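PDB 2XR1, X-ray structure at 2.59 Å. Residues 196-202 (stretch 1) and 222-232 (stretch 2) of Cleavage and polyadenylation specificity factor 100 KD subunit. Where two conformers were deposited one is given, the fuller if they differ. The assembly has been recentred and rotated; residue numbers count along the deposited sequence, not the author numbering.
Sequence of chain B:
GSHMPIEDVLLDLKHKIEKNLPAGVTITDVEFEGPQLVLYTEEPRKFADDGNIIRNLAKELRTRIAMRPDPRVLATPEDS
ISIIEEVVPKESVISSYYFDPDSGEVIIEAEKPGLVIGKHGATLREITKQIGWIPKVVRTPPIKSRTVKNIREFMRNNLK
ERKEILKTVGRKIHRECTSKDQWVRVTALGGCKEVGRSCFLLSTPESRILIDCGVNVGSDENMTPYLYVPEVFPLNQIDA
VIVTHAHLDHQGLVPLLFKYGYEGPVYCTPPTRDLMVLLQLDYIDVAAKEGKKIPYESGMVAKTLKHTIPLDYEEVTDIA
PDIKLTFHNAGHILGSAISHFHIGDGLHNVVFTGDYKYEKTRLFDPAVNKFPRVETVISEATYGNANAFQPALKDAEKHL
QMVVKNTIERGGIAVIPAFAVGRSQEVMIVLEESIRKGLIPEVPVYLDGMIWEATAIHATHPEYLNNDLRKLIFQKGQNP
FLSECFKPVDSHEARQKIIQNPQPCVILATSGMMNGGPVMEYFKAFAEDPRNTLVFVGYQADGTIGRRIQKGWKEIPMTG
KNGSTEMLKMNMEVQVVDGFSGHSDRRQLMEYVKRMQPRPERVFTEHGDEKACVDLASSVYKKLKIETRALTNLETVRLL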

# COMPACT_ATOMS: atom_id res chain seq x y z
N GLY B 196 -13.92 -1.12 -14.83
CA GLY B 196 -14.38 -2.19 -13.98
C GLY B 196 -13.71 -2.19 -12.63
O GLY B 196 -12.56 -1.82 -12.51
N ARG B 197 -14.49 -2.60 -11.62
CA ARG B 197 -14.11 -2.80 -10.24
C ARG B 197 -13.30 -1.66 -9.63
O ARG B 197 -12.35 -1.90 -8.91
N SER B 198 -13.72 -0.43 -9.92
CA SER B 198 -13.24 0.74 -9.28
C SER B 198 -13.33 0.57 -7.79
O SER B 198 -14.35 0.06 -7.25
N CYS B 199 -12.25 1.00 -7.12
CA CYS B 199 -12.12 0.89 -5.67
C CYS B 199 -10.78 1.53 -5.27
O CYS B 199 -9.74 1.10 -5.76
N PHE B 200 -10.81 2.58 -4.46
CA PHE B 200 -9.62 3.34 -4.14
C PHE B 200 -9.56 3.59 -2.64
O PHE B 200 -10.58 3.72 -1.95
N LEU B 201 -8.36 3.67 -2.10
CA LEU B 201 -8.25 3.97 -0.67
C LEU B 201 -7.56 5.30 -0.53
O LEU B 201 -6.50 5.43 -1.06
N LEU B 202 -8.19 6.27 0.12
CA LEU B 202 -7.56 7.54 0.46
C LEU B 202 -7.24 7.43 1.93
O LEU B 202 -8.08 7.06 2.70
N ASN B 222 -16.62 -12.78 -11.97
CA ASN B 222 -16.30 -13.03 -10.56
C ASN B 222 -15.23 -12.06 -10.01
O ASN B 222 -15.26 -11.75 -8.85
N MET B 223 -14.33 -11.57 -10.86
CA MET B 223 -13.18 -10.72 -10.45
C MET B 223 -13.55 -9.49 -9.60
O MET B 223 -14.31 -8.63 -10.00
N THR B 224 -12.98 -9.41 -8.42
CA THR B 224 -13.27 -8.36 -7.49
C THR B 224 -12.08 -7.43 -7.41
O THR B 224 -11.02 -7.73 -7.91
N PRO B 225 -12.24 -6.28 -6.77
CA PRO B 225 -11.06 -5.52 -6.40
C PRO B 225 -10.19 -6.32 -5.41
O PRO B 225 -10.66 -7.31 -4.83
N TYR B 226 -8.93 -5.92 -5.24
CA TYR B 226 -8.05 -6.58 -4.29
C TYR B 226 -8.40 -6.16 -2.85
O TYR B 226 -7.70 -5.37 -2.23
N LEU B 227 -9.49 -6.70 -2.33
CA LEU B 227 -9.97 -6.34 -1.01
C LEU B 227 -9.22 -7.07 0.11
O LEU B 227 -9.44 -6.72 1.27
N TYR B 228 -8.35 -8.03 -0.19
CA TYR B 228 -7.84 -8.94 0.86
C TYR B 228 -6.43 -8.54 1.35
O TYR B 228 -5.77 -9.29 2.05
N VAL B 229 -6.00 -7.33 1.02
CA VAL B 229 -4.64 -6.86 1.25
C VAL B 229 -4.52 -6.05 2.50
O VAL B 229 -5.49 -5.46 2.92
N PRO B 230 -3.31 -5.94 3.06
CA PRO B 230 -3.15 -5.30 4.37
C PRO B 230 -3.70 -3.90 4.50
O PRO B 230 -4.02 -3.50 5.58
N GLU B 231 -3.84 -3.19 3.40
CA GLU B 231 -4.35 -1.82 3.40
C GLU B 231 -5.82 -1.73 3.62
O GLU B 231 -6.31 -0.65 3.88
N VAL B 232 -6.54 -2.82 3.42
CA VAL B 232 -7.99 -2.83 3.57
C VAL B 232 -8.45 -3.71 4.72
O VAL B 232 -9.43 -3.38 5.37

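The contact between these two stretches is built from alternate residues of stretch 1. Arg197, Cys199 and Leu201 point their CA-to-CB bonds toward stretch 2, while Ser198 points away and Phe200 and Leu202 lie out of its reach. From Phe200 to Leu202 this is the two-residue rhythm expected of a strand. The three inward residues are three different kinds of side chain: one long polar, one small and sulfur-bearing, one branched aliphatic. Stretch 2 answers without any regular helix or strand.

Gly196 opens the segment with phi/psi of 118/146. A side chain at these backbone angles would be jammed against the carbonyl O of the residue before, so the backbone itself calls for glycine, not any pressure from stretch 2.

Arg197 carries the largest share of the contact. Its own backbone is unusual, at 47/43, and its side chain leaves as p, then runs nearly straight through t, t and a chi4 of -177°. This extension takes the guanidinium past Pro225 to the carbonyl of Thr224, where Arg197 NH1 donates a hydrogen bond to Thr224 O at 2.8 Å with an N-H...acceptor angle of 152°. The oxygen sits at the edge of the guanidinium, near its plane, where an N-H can point at it. The sulfur of Met223 lies over one face of the group, and Met223 CG comes within 3.7 Å of Arg197 NH1. Met223 reaches there with chi1 between wells at -133°, a t chi2 and an off-well chi3. Tyr226, chi1 m, brings its CE2 to 4.1 Å from Arg197 NH1, in an oblique approach. Arg197 NE and NH2 find hydrogen bonds just beyond the stretches, so the polar head is well provided for. The root of the side chain is used as well: Arg197 CB packs 3.8 Å from Pro225 CD, and the backbone Arg197 O lies 3.6 Å from Pro225 CG.

Pro225 thus serves two neighbours on stretch 1. Pro225 CB meets Cys199 CB at 3.8 Å, an apolar contact. The t rotamer of Cys199 then places Cys199 SG 4.0 Å from Leu227 CD2. Leu227 starts sideways, but its m, t side chain brings the end nearer to the sulfur. The local fold of stretch 2 is tied at Pro225 O, which accepts a 2.8 Å hydrogen bond from Thr224 OG1 and a weak one, also 2.8 Å, from Leu227 N.

Leu201, in the t, p rotamer, is the last of the three. Leu201 CD2 approaches Glu231 O at 3.3 Å and Glu231 CB at 4.0 Å. Glu231 begins toward stretch 1 but its end leads away, and both carboxylate oxygens are hydrogen-bonded elsewhere in the structure; the aliphatic base remains beside the leucine.

The rule to read here is economical: a single hydrogen bond joins the stretches, and the rest is van der Waals packing, much of it around Pro225, Leu227 and Glu231.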

# COMPACT_ATOMS: atom_id res chain seq x y z
CB ARG B 197 -13.43 -4.14 -10.04
CG ARG B 197 -12.22 -4.40 -10.92
CD ARG B 197 -11.35 -5.55 -10.41
NE ARG B 197 -10.11 -5.58 -11.14
CZ ARG B 197 -9.16 -6.48 -10.99
NH1 ARG B 197 -9.30 -7.46 -10.11
NH2 ARG B 197 -8.07 -6.40 -11.76
CB SER B 198 -14.10 1.94 -9.67
OG SER B 198 -13.82 2.43 -11.00
CB CYS B 199 -12.16 -0.58 -5.25
SG CYS B 199 -12.12 -0.80 -3.46
CB PHE B 200 -9.65 4.68 -4.89
CG PHE B 200 -9.50 4.54 -6.36
CD1 PHE B 200 -8.21 4.55 -6.95
CD2 PHE B 200 -10.59 4.32 -7.15
CE1 PHE B 200 -8.05 4.38 -8.31
CE2 PHE B 200 -10.43 4.13 -8.55
CZ PHE B 200 -9.16 4.16 -9.13
CB LEU B 201 -7.47 2.90 0.05
CG LEU B 201 -7.52 3.04 1.56
CD1 LEU B 201 -8.87 2.59 2.05
CD2 LEU B 201 -6.28 2.25 2.24
CB LEU B 202 -8.52 8.69 0.22
CG LEU B 202 -8.24 10.08 0.78
CD1 LEU B 202 -6.97 10.72 0.21
CD2 LEU B 202 -9.50 10.92 0.47
CB ASN B 222 -15.85 -14.48 -10.34
CG ASN B 222 -16.75 -15.53 -11.08
OD1 ASN B 222 -16.26 -16.60 -11.52
ND2 ASN B 222 -18.05 -15.22 -11.22
CB MET B 223 -12.39 -10.25 -11.69
CG MET B 223 -10.87 -10.41 -11.59
SD MET B 223 -9.95 -10.04 -13.17
CE MET B 223 -9.53 -11.70 -13.75
CB THR B 224 -13.52 -8.95 -6.10
OG1 THR B 224 -12.29 -9.47 -5.59
CG2 THR B 224 -14.55 -10.07 -6.15
CB PRO B 225 -11.63 -4.30 -5.74
CG PRO B 225 -13.03 -4.21 -6.22
CD PRO B 225 -13.49 -5.57 -6.48
CB TYR B 226 -6.56 -6.29 -4.60
CG TYR B 226 -6.10 -6.80 -5.94
CD1 TYR B 226 -5.66 -8.07 -6.09
CD2 TYR B 226 -6.16 -6.00 -7.06
CE1 TYR B 226 -5.28 -8.55 -7.35
CE2 TYR B 226 -5.80 -6.45 -8.28
CZ TYR B 226 -5.36 -7.71 -8.43
OH TYR B 226 -4.98 -8.15 -9.64
CB LEU B 227 -11.46 -6.61 -0.87
CG LEU B 227 -12.40 -5.80 -1.76
CD1 LEU B 227 -13.88 -6.23 -1.58
CD2 LEU B 227 -12.22 -4.28 -1.53
CB TYR B 228 -7.95 -10.41 0.38
CG TYR B 228 -9.36 -10.72 -0.12
CD1 TYR B 228 -9.74 -10.40 -1.42
CD2 TYR B 228 -10.33 -11.28 0.73
CE1 TYR B 228 -11.03 -10.64 -1.87
CE2 TYR B 228 -11.62 -11.52 0.28
CZ TYR B 228 -11.97 -11.20 -1.02
OH TYR B 228 -13.23 -11.43 -1.50
CB VAL B 229 -4.15 -5.93 0.09
CG1 VAL B 229 -4.00 -6.71 -1.18
CG2 VAL B 229 -5.06 -4.68 -0.11
CB PRO B 230 -1.64 -5.27 4.53
CG PRO B 230 -1.22 -6.46 3.87
CD PRO B 230 -2.07 -6.59 2.66
CB GLU B 231 -4.10 -1.14 2.03
CG GLU B 231 -2.66 -1.00 1.64
CD GLU B 231 -2.06 -2.25 1.02
OE1 GLU B 231 -2.13 -3.36 1.59
OE2 GLU B 231 -1.47 -2.13 -0.04
CB VAL B 232 -8.64 -3.21 2.25
CG1 VAL B 232 -10.00 -3.91 2.46
CG2 VAL B 232 -8.81 -1.99 1.45